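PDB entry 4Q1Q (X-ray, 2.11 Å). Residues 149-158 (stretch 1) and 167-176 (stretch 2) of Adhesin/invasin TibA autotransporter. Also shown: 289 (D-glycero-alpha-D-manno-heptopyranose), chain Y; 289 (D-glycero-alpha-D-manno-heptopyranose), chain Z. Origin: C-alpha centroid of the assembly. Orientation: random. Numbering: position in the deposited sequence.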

# COMPACT_ATOMS: atom_id res chain seq x y z
N LYS A 149 -1.76 0.56 6.48
CA LYS A 149 -0.96 0.94 7.63
C LYS A 149 0.28 0.09 7.59
O LYS A 149 0.18 -1.10 7.34
CB LYS A 149 -1.73 0.76 8.94
CG LYS A 149 -0.84 0.68 10.18
CD LYS A 149 -1.62 0.48 11.46
CE LYS A 149 -1.89 1.80 12.15
NZ LYS A 149 -3.05 1.71 13.09
N ALA A 150 1.42 0.73 7.81
CA ALA A 150 2.71 0.05 7.91
C ALA A 150 3.05 -0.72 6.65
O ALA A 150 3.66 -1.78 6.73
CB ALA A 150 2.77 -0.88 9.12
N THR A 151 2.67 -0.20 5.49
CA THR A 151 3.17 -0.73 4.22
C THR A 151 4.68 -0.47 4.06
O THR A 151 5.14 0.66 4.26
CB THR A 151 2.45 -0.08 3.02
OG1 THR A 151 1.03 -0.05 3.23
CG2 THR A 151 2.73 -0.84 1.75
N SER A 152 5.42 -1.51 3.70
CA SER A 152 6.80 -1.43 3.25
C SER A 152 6.84 -1.44 1.73
O SER A 152 6.49 -2.44 1.10
CB SER A 152 7.65 -2.60 3.78
OG SER A 152 7.79 -2.54 5.19
N VAL A 153 7.20 -0.30 1.15
CA VAL A 153 7.32 -0.20 -0.30
C VAL A 153 8.80 -0.38 -0.57
O VAL A 153 9.59 0.53 -0.37
CB VAL A 153 6.82 1.13 -0.91
CG1 VAL A 153 6.91 1.07 -2.43
CG2 VAL A 153 5.37 1.43 -0.55
N ASN A 154 9.16 -1.58 -1.00
CA ASN A 154 10.56 -1.97 -1.12
C ASN A 154 10.99 -1.70 -2.56
O ASN A 154 10.18 -1.28 -3.38
CB ASN A 154 10.74 -3.44 -0.70
CG ASN A 154 10.35 -3.69 0.75
OD1 ASN A 154 10.74 -2.95 1.66
ND2 ASN A 154 9.58 -4.75 0.98
N SER A 155 12.27 -1.90 -2.85
CA SER A 155 12.82 -1.67 -4.18
C SER A 155 11.97 -2.23 -5.32
O SER A 155 11.49 -3.36 -5.26
CB SER A 155 14.23 -2.26 -4.25
OG SER A 155 14.95 -1.80 -5.38
N GLY A 156 11.74 -1.41 -6.34
CA GLY A 156 10.85 -1.75 -7.45
C GLY A 156 9.37 -1.62 -7.16
O GLY A 156 8.54 -1.81 -8.05
N GLY A 157 9.04 -1.30 -5.92
CA GLY A 157 7.65 -1.34 -5.50
C GLY A 157 6.90 -0.03 -5.61
O GLY A 157 7.50 1.03 -5.42
N ARG A 158 5.59 -0.10 -5.84
CA ARG A 158 4.79 1.11 -5.99
C ARG A 158 3.47 1.04 -5.26
O ARG A 158 2.72 0.07 -5.37
CB ARG A 158 4.47 1.45 -7.46
CG ARG A 158 5.72 1.67 -8.30
CD ARG A 158 5.40 1.77 -9.79
NE ARG A 158 5.14 0.48 -10.40
CZ ARG A 158 4.66 0.30 -11.63
NH1 ARG A 158 4.38 1.34 -12.40
NH2 ARG A 158 4.44 -0.93 -12.10
N ALA A 167 -2.94 6.28 3.63
CA ALA A 167 -1.80 5.45 4.00
C ALA A 167 -1.19 6.04 5.24
O ALA A 167 -0.97 7.26 5.28
CB ALA A 167 -0.75 5.41 2.91
N THR A 168 -0.89 5.19 6.21
CA THR A 168 -0.18 5.64 7.40
C THR A 168 1.05 4.76 7.65
O THR A 168 1.07 3.56 7.33
CB THR A 168 -1.15 5.76 8.61
OG1 THR A 168 -0.45 6.40 9.69
CG2 THR A 168 -1.66 4.41 9.11
N ASP A 169 2.13 5.38 8.12
CA ASP A 169 3.32 4.68 8.60
C ASP A 169 3.91 3.90 7.45
O ASP A 169 4.52 2.85 7.65
CB ASP A 169 3.03 3.73 9.76
CG ASP A 169 2.45 4.44 10.97
OD1 ASP A 169 3.26 5.02 11.72
OD2 ASP A 169 1.21 4.43 11.17
N THR A 170 3.74 4.39 6.24
CA THR A 170 4.40 3.79 5.09
C THR A 170 5.90 4.01 5.24
O THR A 170 6.35 5.07 5.68
CB THR A 170 3.86 4.43 3.79
OG1 THR A 170 2.42 4.39 3.77
CG2 THR A 170 4.37 3.68 2.59
N VAL A 171 6.67 3.00 4.81
CA VAL A 171 8.12 3.09 4.70
C VAL A 171 8.54 2.94 3.25
O VAL A 171 8.06 2.02 2.58
CB VAL A 171 8.81 1.99 5.53
CG1 VAL A 171 10.31 2.22 5.55
CG2 VAL A 171 8.30 1.98 6.96
N LEU A 172 9.37 3.86 2.77
CA LEU A 172 9.86 3.81 1.39
C LEU A 172 11.36 3.58 1.37
O LEU A 172 12.13 4.40 1.87
CB LEU A 172 9.59 5.10 0.60
CG LEU A 172 8.22 5.75 0.67
CD1 LEU A 172 8.13 7.00 -0.20
CD2 LEU A 172 7.19 4.71 0.28
N ASN A 173 11.76 2.45 0.81
CA ASN A 173 13.15 2.04 0.67
C ASN A 173 13.60 2.21 -0.78
O ASN A 173 12.91 2.89 -1.54
CB ASN A 173 13.31 0.60 1.16
CG ASN A 173 12.79 0.41 2.57
OD1 ASN A 173 13.20 1.12 3.49
ND2 ASN A 173 11.86 -0.52 2.75
N ASN A 174 14.70 1.57 -1.17
CA ASN A 174 15.54 2.01 -2.29
C ASN A 174 14.91 1.85 -3.67
O ASN A 174 14.76 0.73 -4.16
CB ASN A 174 16.89 1.27 -2.25
CG ASN A 174 17.97 1.97 -3.07
OD1 ASN A 174 17.78 3.06 -3.60
ND2 ASN A 174 19.13 1.33 -3.17
N THR A 175 14.58 2.97 -4.30
CA THR A 175 13.76 3.07 -5.52
C THR A 175 12.29 2.69 -5.31
O THR A 175 11.55 2.46 -6.28
CB THR A 175 14.34 2.25 -6.69
OG1 THR A 175 14.09 0.85 -6.49
CG2 THR A 175 15.85 2.49 -6.83
N GLY A 176 11.87 2.57 -4.06
CA GLY A 176 10.46 2.38 -3.70
C GLY A 176 9.72 3.68 -3.94
O GLY A 176 10.29 4.74 -3.72
O7 289 Y . 14.50 -6.45 -5.15
C7 289 Y . 15.64 -6.55 -6.01
C6 289 Y . 16.61 -5.48 -5.53
O6 289 Y . 17.96 -5.88 -5.81
C5 289 Y . 16.24 -4.13 -6.15
O5 289 Y . 16.73 -3.13 -5.26
C1 289 Y . 16.23 -1.85 -5.64
C2 289 Y . 16.92 -1.45 -6.93
O2 289 Y . 18.34 -1.46 -6.77
C3 289 Y . 16.43 -2.43 -8.00
O3 289 Y . 17.03 -2.11 -9.25
C4 289 Y . 16.73 -3.86 -7.58
O4 289 Y . 16.08 -4.70 -8.54
O7 289 Z . 20.27 2.33 1.52
C7 289 Z . 20.20 1.78 0.19
C6 289 Z . 21.28 2.43 -0.66
O6 289 Z . 21.29 1.75 -1.92
C5 289 Z . 21.01 3.92 -0.84
O5 289 Z . 21.63 4.63 0.24
C1 289 Z . 21.33 6.02 0.21
C2 289 Z . 21.90 6.69 -1.04
O2 289 Z . 23.33 6.66 -1.05
C3 289 Z . 21.28 5.96 -2.23
O3 289 Z . 21.80 6.43 -3.47
C4 289 Z . 21.53 4.46 -2.17
O4 289 Z . 20.89 3.92 -3.34
O HOH W 1 1.22 2.29 4.79
O HOH W 2 9.27 1.88 -7.59

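The two stretches run side by side, in register, joined by short parallel bridges and then by two turns, burying 635 Å² between them, and Val 153 contributes the largest share. Its backbone is held through both its N and its O, which bond to the same neighbouring stretch: Val 153 N donates to Val 171 O (2.9 Å), and Val 153 O accepts from Asn 173 N (3.1 Å, almost linear). This alternation, characteristic of parallel strands, continues with Val 171 N to Thr 151 O (2.8 Å). Val 153 and Leu 172 point to the same buried face of the sheet, where Val 153 CB meets Leu 172 CD2 at 3.8 Å and Val 153 CG2 lies 4.0 Å from Thr 170 CG2. Branched and apolar, valine fills this space without leaving a polar group unpaired.

At the other end, Lys 149 and Thr 168 pair on the opposite face. Lys 149 CB packs 3.7 Å from Thr 168 CG2, so the lysine covers its neighbour with aliphatic carbon while its amine remains in an exposed position. Thr 168 offers this methyl to the lysine, while Thr 168 OG1 donates to Asp 169 OD2 (3.0 Å). Ala 150 N donates to Thr 168 O (2.9 Å). Between Thr 151 and Thr 170, a water accepts from Thr 151 N (3.0 Å) and donates to Thr 168 O (2.8 Å), bridging a gap too wide for a direct bond.

Beyond Val 153 and Leu 172, each stretch makes a type II turn, Asn 154 to Gly 157 and Asn 173 to Gly 176. Asn 173 ND2 donates to Asn 154 OD1 (2.9 Å); an amide suits this ladder because it carries both donor and acceptor. At Gly 176 an ideal CB would lie 2.4 Å from Val 153 O, a clash. Ser 155 OG is bonded covalently to C1 of the chain Y heptose (1.3 Å), so its 2.8 Å approach to Asn 174 O brings two acceptors together.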